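Local coordinates for rhamnonate dehydratase (Gibberella zeae PH-1, PDB 3FXG), which probably catalyses the magnesium-dependent dehydration of L-rhamnonate to a 2-keto-3-deoxy sugar acid, as a member of the enolase superfamily, at residues G65-E70 with W91-H96; L227-T232 with P253-G258; E307-A312 with I336-T341. All coordinates share one frame; numbering follows the deposited sequence.

Interaction 1: residues G65-E70 with W91-H96; sequences GSFLVE and WLVHQH
Val93 of helix 86-101 rests on Phe67 and Val69 of strand 66-73, a small, wholly apolar helix-on-sheet contact inside the N-terminal domain that enolase-superfamily proteins carry beside their barrel. One methyl does the touching on the helix side. Val93 CG2 lies 4.1 Å from Phe67 CE1, approaching the phenyl ring obliquely, and the same methyl reaches 4.3 Å from Val69 CG2. Phe67 and Val69 are two residues apart in an extended strand, so they present their side chains on the same side of the sheet, and the valine of the helix bridges them. The CG2 branch of Val93 is placed for this by a chi1 of 168°, which sets it beside the backbone N and opposite the carbonyl carbon. All three side chains are buried, yet the segments hide just 79 Å² between them, since the backbones stay well apart: the CA atoms of Val69 and Val93 are separated by 8.5 Å. Nothing polar enters the contact. The next residue of the helix, His94, has its own bonds, to Ser16 through NE2 and to Glu98 through ND1, with Val93 CG1 over the centre of one face of its ring, 4.1 Å above the plane. The hydrophobic layer is continued by helix 128-148, whose Val135 meets both Phe67 and Val69 and whose Val132 meets Val93. Ile14 on the adjacent, antiparallel strand 11-19 touches Val69 and Val93, so the helix spans two neighbouring strands of the four-stranded sheet.

Interaction 2: residues L227-T232 with P253-G258; sequences LNVSYT and PDDTDG
The backbones come closest where helix 229-238 begins and the loop 253-258 ends, with the CA atoms of Val229 and Gly258 separated by 6.3 Å. Val229 is the residue that reaches across. Its CG2 methyl lies against bare backbone, 3.9 Å from Gly258 O and 4.0 Å from Gly258 CA, a closeness that the lack of a side chain on the glycine permits. A chi1 of 175° puts CG1 anti to the backbone N and leaves CG2, beside that N, as the branch that meets Gly258. The Asp255 carboxylate borders the same methyl more loosely, its OD2 being 4.2 Å from Val229 CG2; its polar business is elsewhere, in salt bridges from OD2 to Arg290 of a third subunit and from OD1 to Arg284 of a second. Within the loop, Gly258 N donates to Asp255 O at 2.9 Å, a bond that ties together the two residues Val229 touches.

Val229 is the first residue of its helix, directly after the N-cap Asn228. Asn228 OD1 accepts from Tyr231 N at 2.7 Å, along a nearly straight N-H (172°), and so satisfies an amide that has no carbonyl of an earlier helical turn to use. Asn228 O is gripped twice by Thr232, from the backbone N and from OG1 at 2.8 Å, the hydroxyl coming from above the carbonyl plane. Such neighbouring helix starts are typical of the modified TIM barrel, (beta/alpha)7beta, of the enolase superfamily: the two segments follow the adjacent parallel strands 219-222 and 246-248, which carry the magnesium ligands Asp222 and Glu248 at their C-terminal ends.

Interaction 3: residues E307-A312 with I336-T341; sequences ELLKVA and ISQPNT
Ala312 and Asn340 form the close part of this contact, and Leu309 with Gln338 the looser one. The backbone carbonyl of Ala312, on helix 305-316, receives a hydrogen bond from the side-chain amide of the loop: Asn340 ND2 to Ala312 O is 3.1 Å. The bond is bent, with an N-H...acceptor angle of 143°, and the donor sits a little off the carbonyl plane. Asn340 holds its amide there with CG between its own backbone N and carbonyl carbon (chi1 62°). The same ND2 also donates to Val320 O, so this buried amide nitrogen is shared between the helix and the chain that follows it, to which Asn340 is further linked by a backbone bond with Val322. The amide oxygen, Asn340 OD1, packs lightly, 4.3 Å from the methyl carbon Ala312 CB.

Both segments belong to the barrel domain of the enolase superfamily, where helix 305-316 comes after strand 294-295 and the loop 336-341 leads into strand 344-347, which pairs in parallel with strand 163-169. The contact therefore joins an outer helix to the entry of a later barrel strand.

Away from the asparagine, contact is by packing alone. The end of Leu309, the partly exposed member of the group, comes near that of Gln338, with Leu309 CD2 4.1 Å from Gln338 CD. The two side chains cross at about a right angle, and Gln338 reaches the leucine with a chain bent at chi2 (-63°). Beyond this side lies a fourth subunit, whose Asn110 packs on Gln338 and whose Glu114 packs on Pro339.

In the fold
Along the chain the three contacts follow one another without interleaving. Interaction 1 belongs to the N-terminal domain, with its four-stranded antiparallel sheet; interactions 2 and 3 both lie in the barrel domain, interaction 2 where two helices begin after adjacent strands, interaction 3 between helix 305-316 and the loop before strand 344-347. The centre of interaction 1 is 33 Å from that of interaction 2 and 26 Å from that of interaction 3, and the latter two are also 26 Å apart. None touches another. Interactions 1 and 2 both border the second subunit, interaction 2 a third as well, and interaction 3 a fourth, so separate local packings in both domains adjoin the subunit interfaces of the octamer.

Interaction 1: residues G65-E70 with W91-H96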
ATOM      1  N   GLY A  65     -18.304 -10.457 -39.781  1.00 16.60           N
ATOM      2  CA  GLY A  65     -18.689 -11.692 -40.439  1.00 16.71           C
ATOM      3  C   GLY A  65     -17.797 -12.827 -39.969  1.00 17.02           C
ATOM      4  O   GLY A  65     -16.910 -12.625 -39.135  1.00 16.65           O
ATOM      5  N   SER A  66     -18.018 -14.020 -40.509  1.00 16.37           N
ATOM      6  CA  SER A  66     -17.237 -15.191 -40.122  1.00 16.70           C
ATOM      7  C   SER A  66     -16.256 -15.607 -41.212  1.00 16.22           C
ATOM      8  O   SER A  66     -16.436 -15.267 -42.380  1.00 15.69           O
ATOM      9  CB  SER A  66     -18.174 -16.364 -39.831  1.00 16.97           C
ATOM     10  OG  SER A  66     -19.184 -16.003 -38.907  1.00 22.74           O
ATOM     11  N   PHE A  67     -15.214 -16.335 -40.821  1.00 15.32           N
ATOM     12  CA  PHE A  67     -14.231 -16.837 -41.773  1.00 15.50           C
ATOM     13  C   PHE A  67     -13.777 -18.224 -41.335  1.00 15.52           C
ATOM     14  O   PHE A  67     -14.001 -18.628 -40.191  1.00 15.35           O
ATOM     15  CB  PHE A  67     -13.038 -15.866 -41.918  1.00 15.17           C
ATOM     16  CG  PHE A  67     -12.038 -15.908 -40.786  1.00 14.88           C
ATOM     17  CD1 PHE A  67     -10.756 -16.417 -40.996  1.00 14.16           C
ATOM     18  CD2 PHE A  67     -12.348 -15.380 -39.537  1.00 13.87           C
ATOM     19  CE1 PHE A  67      -9.793 -16.395 -39.979  1.00 14.16           C
ATOM     20  CE2 PHE A  67     -11.394 -15.351 -38.511  1.00 14.91           C
ATOM     21  CZ  PHE A  67     -10.115 -15.859 -38.735  1.00 13.16           C
ATOM     22  N   LEU A  68     -13.176 -18.963 -42.261  1.00 14.97           N
ATOM     23  CA  LEU A  68     -12.704 -20.312 -41.984  1.00 15.68           C
ATOM     24  C   LEU A  68     -11.258 -20.460 -42.423  1.00 13.82           C
ATOM     25  O   LEU A  68     -10.858 -19.948 -43.468  1.00 14.34           O
ATOM     26  CB  LEU A  68     -13.555 -21.339 -42.738  1.00 16.64           C
ATOM     27  CG  LEU A  68     -13.118 -22.803 -42.627  1.00 18.31           C
ATOM     28  CD1 LEU A  68     -13.680 -23.405 -41.353  1.00 20.14           C
ATOM     29  CD2 LEU A  68     -13.615 -23.589 -43.833  1.00 21.14           C
ATOM     30  N   VAL A  69     -10.478 -21.170 -41.623  1.00 13.94           N
ATOM     31  CA  VAL A  69      -9.082 -21.404 -41.946  1.00 14.32           C
ATOM     32  C   VAL A  69      -8.841 -22.901 -42.078  1.00 15.83           C
ATOM     33  O   VAL A  69      -9.309 -23.685 -41.254  1.00 15.21           O
ATOM     34  CB  VAL A  69      -8.151 -20.845 -40.845  1.00 14.67           C
ATOM     35  CG1 VAL A  69      -6.724 -21.318 -41.076  1.00 14.91           C
ATOM     36  CG2 VAL A  69      -8.211 -19.324 -40.837  1.00 15.87           C
ATOM     37  N   GLU A  70      -8.128 -23.295 -43.127  1.00 15.37           N
ATOM     38  CA  GLU A  70      -7.794 -24.698 -43.331  1.00 16.53           C
ATOM     39  C   GLU A  70      -6.277 -24.809 -43.381  1.00 15.38           C
ATOM     40  O   GLU A  70      -5.616 -24.036 -44.073  1.00 14.85           O
ATOM     41  CB  GLU A  70      -8.367 -25.234 -44.650  1.00 17.85           C
ATOM     42  CG  GLU A  70      -9.884 -25.214 -44.772  1.00 21.47           C
ATOM     43  CD  GLU A  70     -10.371 -25.968 -46.006  1.00 23.80           C
ATOM     44  OE1 GLU A  70      -9.797 -25.758 -47.094  1.00 24.45           O
ATOM     45  OE2 GLU A  70     -11.327 -26.763 -45.893  1.00 24.77           O
ATOM     46  N   TRP A  91      -7.364 -11.492 -44.925  1.00 12.32           N
ATOM     47  CA  TRP A  91      -6.284 -10.709 -45.516  1.00 12.49           C
ATOM     48  C   TRP A  91      -5.026 -10.866 -44.667  1.00 12.53           C
ATOM     49  O   TRP A  91      -3.934 -11.084 -45.192  1.00 12.34           O
ATOM     50  CB  TRP A  91      -6.676  -9.233 -45.579  1.00 12.43           C
ATOM     51  CG  TRP A  91      -5.781  -8.401 -46.444  1.00 12.90           C
ATOM     52  CD1 TRP A  91      -5.957  -8.108 -47.768  1.00 12.65           C
ATOM     53  CD2 TRP A  91      -4.571  -7.744 -46.044  1.00 14.76           C
ATOM     54  NE1 TRP A  91      -4.935  -7.306 -48.216  1.00 14.25           N
ATOM     55  CE2 TRP A  91      -4.070  -7.067 -47.179  1.00 13.81           C
ATOM     56  CE3 TRP A  91      -3.862  -7.662 -44.835  1.00 14.79           C
ATOM     57  CZ2 TRP A  91      -2.888  -6.314 -47.145  1.00 15.05           C
ATOM     58  CZ3 TRP A  91      -2.684  -6.912 -44.799  1.00 16.68           C
ATOM     59  CH2 TRP A  91      -2.211  -6.247 -45.950  1.00 16.01           C
ATOM     60  N   LEU A  92      -5.187 -10.762 -43.351  1.00 12.15           N
ATOM     61  CA  LEU A  92      -4.059 -10.887 -42.431  1.00 13.05           C
ATOM     62  C   LEU A  92      -3.473 -12.295 -42.418  1.00 12.38           C
ATOM     63  O   LEU A  92      -2.254 -12.466 -42.378  1.00 12.36           O
ATOM     64  CB  LEU A  92      -4.491 -10.486 -41.017  1.00 11.89           C
ATOM     65  CG  LEU A  92      -4.832  -9.005 -40.831  1.00 12.56           C
ATOM     66  CD1 LEU A  92      -5.461  -8.786 -39.463  1.00 13.99           C
ATOM     67  CD2 LEU A  92      -3.569  -8.165 -40.980  1.00 13.21           C
ATOM     68  N   VAL A  93      -4.342 -13.300 -42.456  1.00 12.40           N
ATOM     69  CA  VAL A  93      -3.896 -14.689 -42.458  1.00 12.71           C
ATOM     70  C   VAL A  93      -2.794 -14.919 -43.491  1.00 13.55           C
ATOM     71  O   VAL A  93      -1.720 -15.431 -43.171  1.00 14.45           O
ATOM     72  CB  VAL A  93      -5.059 -15.660 -42.790  1.00 13.15           C
ATOM     73  CG1 VAL A  93      -4.506 -17.048 -43.079  1.00 14.63           C
ATOM     74  CG2 VAL A  93      -6.048 -15.719 -41.631  1.00 11.86           C
ATOM     75  N   HIS A  94      -3.066 -14.529 -44.730  1.00 13.32           N
ATOM     76  CA  HIS A  94      -2.119 -14.728 -45.822  1.00 15.33           C
ATOM     77  C   HIS A  94      -1.017 -13.690 -45.945  1.00 14.01           C
ATOM     78  O   HIS A  94       0.128 -14.034 -46.224  1.00 16.22           O
ATOM     79  CB  HIS A  94      -2.885 -14.827 -47.142  1.00 14.64           C
ATOM     80  CG  HIS A  94      -3.858 -15.965 -47.179  1.00 16.99           C
ATOM     81  ND1 HIS A  94      -3.460 -17.282 -47.266  1.00 18.54           N
ATOM     82  CD2 HIS A  94      -5.208 -15.986 -47.078  1.00 15.69           C
ATOM     83  CE1 HIS A  94      -4.523 -18.065 -47.216  1.00 17.25           C
ATOM     84  NE2 HIS A  94      -5.596 -17.304 -47.102  1.00 17.67           N
ATOM     85  N   GLN A  95      -1.345 -12.422 -45.736  1.00 13.67           N
ATOM     86  CA  GLN A  95      -0.333 -11.380 -45.855  1.00 14.21           C
ATOM     87  C   GLN A  95       0.692 -11.384 -44.723  1.00 14.23           C
ATOM     88  O   GLN A  95       1.869 -11.095 -44.943  1.00 14.01           O
ATOM     89  CB  GLN A  95      -0.999 -10.006 -45.945  1.00 16.75           C
ATOM     90  CG  GLN A  95      -1.757  -9.764 -47.244  1.00 20.68           C
ATOM     91  CD  GLN A  95      -0.859  -9.842 -48.466  1.00 24.13           C
ATOM     92  OE1 GLN A  95      -0.892 -10.818 -49.217  1.00 26.57           O
ATOM     93  NE2 GLN A  95      -0.042  -8.817 -48.664  1.00 24.62           N
ATOM     94  N   HIS A  96       0.265 -11.726 -43.513  1.00 13.25           N
ATOM     95  CA  HIS A  96       1.200 -11.717 -42.399  1.00 12.78           C
ATOM     96  C   HIS A  96       1.576 -13.065 -41.787  1.00 13.29           C
ATOM     97  O   HIS A  96       2.751 -13.426 -41.733  1.00 12.90           O
ATOM     98  CB  HIS A  96       0.668 -10.804 -41.285  1.00 13.52           C
ATOM     99  CG  HIS A  96       1.707 -10.403 -40.281  1.00 14.02           C
ATOM    100  ND1 HIS A  96       1.410  -9.656 -39.162  1.00 11.99           N
ATOM    101  CD2 HIS A  96       3.042 -10.627 -40.239  1.00 12.95           C
ATOM    102  CE1 HIS A  96       2.517  -9.437 -38.475  1.00 12.75           C
ATOM    103  NE2 HIS A  96       3.521 -10.015 -39.106  1.00 13.10           N
TER

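Interaction 2: residues L227-T232 with P253-G258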
ATOM      1  N   LEU A 227     -22.046  -0.614 -18.668  1.00 11.71           N
ATOM      2  CA  LEU A 227     -22.289   0.242 -17.512  1.00 11.52           C
ATOM      3  C   LEU A 227     -21.045   0.990 -17.051  1.00 11.57           C
ATOM      4  O   LEU A 227     -20.064   1.121 -17.787  1.00 12.39           O
ATOM      5  CB  LEU A 227     -22.850  -0.591 -16.350  1.00  9.33           C
ATOM      6  CG  LEU A 227     -23.949  -1.594 -16.722  1.00 11.46           C
ATOM      7  CD1 LEU A 227     -24.419  -2.318 -15.466  1.00 10.57           C
ATOM      8  CD2 LEU A 227     -25.114  -0.871 -17.402  1.00  9.89           C
ATOM      9  N   ASN A 228     -21.108   1.508 -15.832  1.00 11.31           N
ATOM     10  CA  ASN A 228     -19.984   2.219 -15.238  1.00 13.12           C
ATOM     11  C   ASN A 228     -20.012   1.894 -13.748  1.00 13.63           C
ATOM     12  O   ASN A 228     -20.975   1.296 -13.261  1.00 14.26           O
ATOM     13  CB  ASN A 228     -20.095   3.727 -15.486  1.00 13.61           C
ATOM     14  CG  ASN A 228     -21.347   4.328 -14.895  1.00 14.45           C
ATOM     15  OD1 ASN A 228     -21.578   4.257 -13.687  1.00 13.66           O
ATOM     16  ND2 ASN A 228     -22.163   4.937 -15.746  1.00 13.55           N
ATOM     17  N   VAL A 229     -18.968   2.278 -13.022  1.00 12.70           N
ATOM     18  CA  VAL A 229     -18.890   1.962 -11.600  1.00 12.10           C
ATOM     19  C   VAL A 229     -20.077   2.393 -10.750  1.00 12.46           C
ATOM     20  O   VAL A 229     -20.665   1.566 -10.046  1.00 11.22           O
ATOM     21  CB  VAL A 229     -17.588   2.521 -10.979  1.00 13.07           C
ATOM     22  CG1 VAL A 229     -17.585   2.299  -9.470  1.00 12.98           C
ATOM     23  CG2 VAL A 229     -16.384   1.823 -11.602  1.00 11.08           C
ATOM     24  N   SER A 230     -20.429   3.675 -10.800  1.00 11.36           N
ATOM     25  CA  SER A 230     -21.546   4.175 -10.001  1.00 12.84           C
ATOM     26  C   SER A 230     -22.871   3.502 -10.335  1.00 13.42           C
ATOM     27  O   SER A 230     -23.615   3.103  -9.436  1.00 13.77           O
ATOM     28  CB  SER A 230     -21.702   5.690 -10.179  1.00 15.59           C
ATOM     29  OG  SER A 230     -20.593   6.383  -9.636  1.00 21.14           O
ATOM     30  N   TYR A 231     -23.170   3.384 -11.624  1.00 12.42           N
ATOM     31  CA  TYR A 231     -24.427   2.769 -12.038  1.00 12.84           C
ATOM     32  C   TYR A 231     -24.494   1.306 -11.612  1.00 11.70           C
ATOM     33  O   TYR A 231     -25.523   0.840 -11.117  1.00 11.32           O
ATOM     34  CB  TYR A 231     -24.606   2.872 -13.554  1.00 12.36           C
ATOM     35  CG  TYR A 231     -25.985   2.457 -14.012  1.00 13.12           C
ATOM     36  CD1 TYR A 231     -27.045   3.365 -14.013  1.00 14.56           C
ATOM     37  CD2 TYR A 231     -26.239   1.146 -14.415  1.00 14.94           C
ATOM     38  CE1 TYR A 231     -28.326   2.977 -14.410  1.00 16.17           C
ATOM     39  CE2 TYR A 231     -27.511   0.746 -14.806  1.00 13.78           C
ATOM     40  CZ  TYR A 231     -28.550   1.666 -14.803  1.00 15.07           C
ATOM     41  OH  TYR A 231     -29.804   1.272 -15.202  1.00 15.47           O
ATOM     42  N   THR A 232     -23.395   0.583 -11.804  1.00 11.46           N
ATOM     43  CA  THR A 232     -23.339  -0.823 -11.422  1.00 12.05           C
ATOM     44  C   THR A 232     -23.618  -0.965  -9.932  1.00 10.86           C
ATOM     45  O   THR A 232     -24.411  -1.810  -9.514  1.00 10.55           O
ATOM     46  CB  THR A 232     -21.956  -1.435 -11.726  1.00 11.14           C
ATOM     47  OG1 THR A 232     -21.720  -1.403 -13.139  1.00 11.88           O
ATOM     48  CG2 THR A 232     -21.892  -2.882 -11.245  1.00 10.80           C
ATOM     49  N   PRO A 253     -14.041  -3.077 -21.082  1.00 11.13           N
ATOM     50  CA  PRO A 253     -12.819  -3.862 -20.881  1.00 11.01           C
ATOM     51  C   PRO A 253     -11.615  -2.952 -20.599  1.00 12.13           C
ATOM     52  O   PRO A 253     -10.573  -3.421 -20.139  1.00 12.67           O
ATOM     53  CB  PRO A 253     -12.676  -4.621 -22.199  1.00 12.60           C
ATOM     54  CG  PRO A 253     -14.102  -4.822 -22.620  1.00 14.29           C
ATOM     55  CD  PRO A 253     -14.712  -3.465 -22.337  1.00 12.51           C
ATOM     56  N   ASP A 254     -11.759  -1.657 -20.883  1.00 12.08           N
ATOM     57  CA  ASP A 254     -10.686  -0.689 -20.639  1.00 12.41           C
ATOM     58  C   ASP A 254     -10.599  -0.284 -19.170  1.00 12.54           C
ATOM     59  O   ASP A 254      -9.656   0.399 -18.781  1.00 14.33           O
ATOM     60  CB  ASP A 254     -10.895   0.608 -21.434  1.00 11.95           C
ATOM     61  CG  ASP A 254     -10.592   0.465 -22.910  1.00 13.31           C
ATOM     62  OD1 ASP A 254      -9.563  -0.149 -23.266  1.00 14.14           O
ATOM     63  OD2 ASP A 254     -11.381   0.995 -23.719  1.00 13.91           O
ATOM     64  N   ASP A 255     -11.578  -0.682 -18.361  1.00 12.34           N
ATOM     65  CA  ASP A 255     -11.584  -0.287 -16.953  1.00 13.05           C
ATOM     66  C   ASP A 255     -11.777  -1.427 -15.954  1.00 13.45           C
ATOM     67  O   ASP A 255     -12.615  -1.349 -15.052  1.00 13.79           O
ATOM     68  CB  ASP A 255     -12.653   0.802 -16.738  1.00 12.91           C
ATOM     69  CG  ASP A 255     -12.646   1.380 -15.319  1.00 15.95           C
ATOM     70  OD1 ASP A 255     -11.571   1.425 -14.682  1.00 13.69           O
ATOM     71  OD2 ASP A 255     -13.723   1.812 -14.847  1.00 16.02           O
ATOM     72  N   THR A 256     -10.994  -2.487 -16.102  1.00 13.18           N
ATOM     73  CA  THR A 256     -11.092  -3.599 -15.165  1.00 13.29           C
ATOM     74  C   THR A 256     -10.656  -3.121 -13.774  1.00 13.10           C
ATOM     75  O   THR A 256     -11.032  -3.708 -12.756  1.00 11.40           O
ATOM     76  CB  THR A 256     -10.253  -4.800 -15.647  1.00 15.39           C
ATOM     77  OG1 THR A 256     -10.868  -5.353 -16.819  1.00 15.22           O
ATOM     78  CG2 THR A 256     -10.181  -5.883 -14.574  1.00 16.12           C
ATOM     79  N   ASP A 257      -9.885  -2.035 -13.726  1.00 13.52           N
ATOM     80  CA  ASP A 257      -9.455  -1.480 -12.445  1.00 15.28           C
ATOM     81  C   ASP A 257     -10.680  -1.081 -11.613  1.00 14.10           C
ATOM     82  O   ASP A 257     -10.633  -1.070 -10.385  1.00 13.50           O
ATOM     83  CB  ASP A 257      -8.566  -0.244 -12.645  1.00 17.12           C
ATOM     84  CG  ASP A 257      -7.231  -0.576 -13.294  1.00 22.70           C
ATOM     85  OD1 ASP A 257      -6.669  -1.648 -12.994  1.00 22.86           O
ATOM     86  OD2 ASP A 257      -6.733   0.246 -14.096  1.00 27.11           O
ATOM     87  N   GLY A 258     -11.774  -0.757 -12.296  1.00 12.64           N
ATOM     88  CA  GLY A 258     -12.993  -0.357 -11.612  1.00 12.56           C
ATOM     89  C   GLY A 258     -13.633  -1.412 -10.722  1.00 12.66           C
ATOM     90  O   GLY A 258     -14.420  -1.080  -9.834  1.00 12.28           O
TER

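Interaction 3: residues E307-A312 with I336-T341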
ATOM      1  N   GLU A 307      -2.724 -20.245 -25.971  1.00 10.83           N
ATOM      2  CA  GLU A 307      -2.646 -19.141 -25.015  1.00 12.06           C
ATOM      3  C   GLU A 307      -3.667 -19.328 -23.890  1.00 11.40           C
ATOM      4  O   GLU A 307      -3.403 -18.972 -22.741  1.00  9.95           O
ATOM      5  CB  GLU A 307      -2.889 -17.802 -25.718  1.00 12.26           C
ATOM      6  CG  GLU A 307      -2.722 -16.575 -24.812  1.00 12.71           C
ATOM      7  CD  GLU A 307      -1.267 -16.173 -24.591  1.00 15.27           C
ATOM      8  OE1 GLU A 307      -0.426 -17.058 -24.320  1.00 15.23           O
ATOM      9  OE2 GLU A 307      -0.964 -14.961 -24.677  1.00 12.54           O
ATOM     10  N   LEU A 308      -4.833 -19.882 -24.222  1.00 11.33           N
ATOM     11  CA  LEU A 308      -5.874 -20.110 -23.224  1.00 10.50           C
ATOM     12  C   LEU A 308      -5.394 -21.072 -22.142  1.00  9.65           C
ATOM     13  O   LEU A 308      -5.736 -20.923 -20.971  1.00 10.19           O
ATOM     14  CB  LEU A 308      -7.141 -20.661 -23.885  1.00 10.70           C
ATOM     15  CG  LEU A 308      -8.320 -20.957 -22.952  1.00 11.58           C
ATOM     16  CD1 LEU A 308      -8.693 -19.706 -22.148  1.00 13.56           C
ATOM     17  CD2 LEU A 308      -9.504 -21.430 -23.781  1.00 11.15           C
ATOM     18  N   LEU A 309      -4.609 -22.071 -22.533  1.00  9.69           N
ATOM     19  CA  LEU A 309      -4.079 -23.024 -21.565  1.00 10.56           C
ATOM     20  C   LEU A 309      -3.205 -22.292 -20.545  1.00 10.34           C
ATOM     21  O   LEU A 309      -3.201 -22.627 -19.363  1.00 10.58           O
ATOM     22  CB  LEU A 309      -3.250 -24.100 -22.275  1.00 10.92           C
ATOM     23  CG  LEU A 309      -4.034 -25.082 -23.152  1.00 12.47           C
ATOM     24  CD1 LEU A 309      -3.072 -25.909 -24.001  1.00 13.37           C
ATOM     25  CD2 LEU A 309      -4.885 -25.979 -22.268  1.00 14.33           C
ATOM     26  N   LYS A 310      -2.464 -21.289 -21.009  1.00  9.56           N
ATOM     27  CA  LYS A 310      -1.592 -20.519 -20.124  1.00 10.11           C
ATOM     28  C   LYS A 310      -2.399 -19.573 -19.235  1.00 10.91           C
ATOM     29  O   LYS A 310      -2.045 -19.338 -18.082  1.00 11.69           O
ATOM     30  CB  LYS A 310      -0.568 -19.727 -20.940  1.00 11.64           C
ATOM     31  CG  LYS A 310       0.420 -20.618 -21.695  1.00 13.12           C
ATOM     32  CD  LYS A 310       1.520 -19.811 -22.354  1.00 16.73           C
ATOM     33  CE  LYS A 310       2.534 -20.725 -23.041  1.00 19.29           C
ATOM     34  NZ  LYS A 310       1.908 -21.505 -24.141  1.00 20.02           N
ATOM     35  N   VAL A 311      -3.477 -19.026 -19.781  1.00  8.99           N
ATOM     36  CA  VAL A 311      -4.333 -18.135 -19.015  1.00  9.38           C
ATOM     37  C   VAL A 311      -4.994 -18.927 -17.887  1.00  9.65           C
ATOM     38  O   VAL A 311      -5.060 -18.466 -16.747  1.00  8.85           O
ATOM     39  CB  VAL A 311      -5.420 -17.508 -19.918  1.00  9.42           C
ATOM     40  CG1 VAL A 311      -6.530 -16.889 -19.070  1.00  9.75           C
ATOM     41  CG2 VAL A 311      -4.788 -16.447 -20.817  1.00  8.22           C
ATOM     42  N   ALA A 312      -5.469 -20.130 -18.203  1.00  8.58           N
ATOM     43  CA  ALA A 312      -6.129 -20.966 -17.207  1.00  8.84           C
ATOM     44  C   ALA A 312      -5.170 -21.395 -16.104  1.00  9.62           C
ATOM     45  O   ALA A 312      -5.555 -21.470 -14.939  1.00 10.59           O
ATOM     46  CB  ALA A 312      -6.749 -22.200 -17.872  1.00  8.28           C
ATOM     47  N   ILE A 336     -13.547 -29.384 -20.356  1.00 12.76           N
ATOM     48  CA  ILE A 336     -13.562 -30.750 -19.852  1.00 13.81           C
ATOM     49  C   ILE A 336     -12.191 -31.233 -19.375  1.00 13.21           C
ATOM     50  O   ILE A 336     -12.096 -32.250 -18.691  1.00 13.91           O
ATOM     51  CB  ILE A 336     -14.071 -31.716 -20.956  1.00 13.85           C
ATOM     52  CG1 ILE A 336     -14.624 -32.998 -20.334  1.00 15.88           C
ATOM     53  CG2 ILE A 336     -12.940 -32.049 -21.918  1.00 15.61           C
ATOM     54  CD1 ILE A 336     -15.926 -32.791 -19.595  1.00 18.36           C
ATOM     55  N   SER A 337     -11.139 -30.483 -19.696  1.00 11.99           N
ATOM     56  CA  SER A 337      -9.780 -30.907 -19.368  1.00 12.58           C
ATOM     57  C   SER A 337      -8.971 -30.209 -18.281  1.00 11.97           C
ATOM     58  O   SER A 337      -7.902 -30.702 -17.911  1.00 13.00           O
ATOM     59  CB  SER A 337      -8.943 -30.882 -20.644  1.00 15.27           C
ATOM     60  OG  SER A 337      -8.826 -29.552 -21.122  1.00 18.38           O
ATOM     61  N   GLN A 338      -9.448 -29.085 -17.764  1.00 11.71           N
ATOM     62  CA  GLN A 338      -8.682 -28.360 -16.758  1.00 14.06           C
ATOM     63  C   GLN A 338      -9.193 -28.515 -15.328  1.00 14.48           C
ATOM     64  O   GLN A 338     -10.329 -28.936 -15.097  1.00 13.73           O
ATOM     65  CB  GLN A 338      -8.628 -26.875 -17.133  1.00 14.77           C
ATOM     66  CG  GLN A 338      -8.139 -26.617 -18.555  1.00 14.41           C
ATOM     67  CD  GLN A 338      -6.711 -27.085 -18.785  1.00 17.33           C
ATOM     68  OE1 GLN A 338      -6.458 -27.978 -19.595  1.00 19.90           O
ATOM     69  NE2 GLN A 338      -5.771 -26.481 -18.073  1.00 16.63           N
ATOM     70  N   PRO A 339      -8.345 -28.189 -14.342  1.00 14.10           N
ATOM     71  CA  PRO A 339      -8.765 -28.310 -12.946  1.00 14.02           C
ATOM     72  C   PRO A 339      -9.677 -27.179 -12.480  1.00 13.65           C
ATOM     73  O   PRO A 339     -10.446 -27.354 -11.534  1.00 11.85           O
ATOM     74  CB  PRO A 339      -7.437 -28.329 -12.191  1.00 16.19           C
ATOM     75  CG  PRO A 339      -6.563 -27.453 -13.041  1.00 16.22           C
ATOM     76  CD  PRO A 339      -6.895 -27.931 -14.434  1.00 15.05           C
ATOM     77  N   ASN A 340      -9.603 -26.031 -13.151  1.00 13.30           N
ATOM     78  CA  ASN A 340     -10.399 -24.865 -12.764  1.00 13.25           C
ATOM     79  C   ASN A 340     -11.382 -24.365 -13.830  1.00 12.61           C
ATOM     80  O   ASN A 340     -11.521 -23.160 -14.039  1.00 11.96           O
ATOM     81  CB  ASN A 340      -9.461 -23.723 -12.361  1.00 12.40           C
ATOM     82  CG  ASN A 340      -8.566 -23.272 -13.502  1.00 13.49           C
ATOM     83  OD1 ASN A 340      -8.113 -24.087 -14.311  1.00 12.87           O
ATOM     84  ND2 ASN A 340      -8.287 -21.972 -13.562  1.00 12.64           N
ATOM     85  N   THR A 341     -12.066 -25.294 -14.490  1.00 12.70           N
ATOM     86  CA  THR A 341     -13.044 -24.959 -15.527  1.00 12.43           C
ATOM     87  C   THR A 341     -14.299 -25.765 -15.187  1.00 14.30           C
ATOM     88  O   THR A 341     -14.588 -26.780 -15.816  1.00 14.63           O
ATOM     89  CB  THR A 341     -12.499 -25.346 -16.917  1.00 12.26           C
ATOM     90  OG1 THR A 341     -11.980 -26.683 -16.877  1.00 13.90           O
ATOM     91  CG2 THR A 341     -11.377 -24.397 -17.324  1.00 11.12           C
TER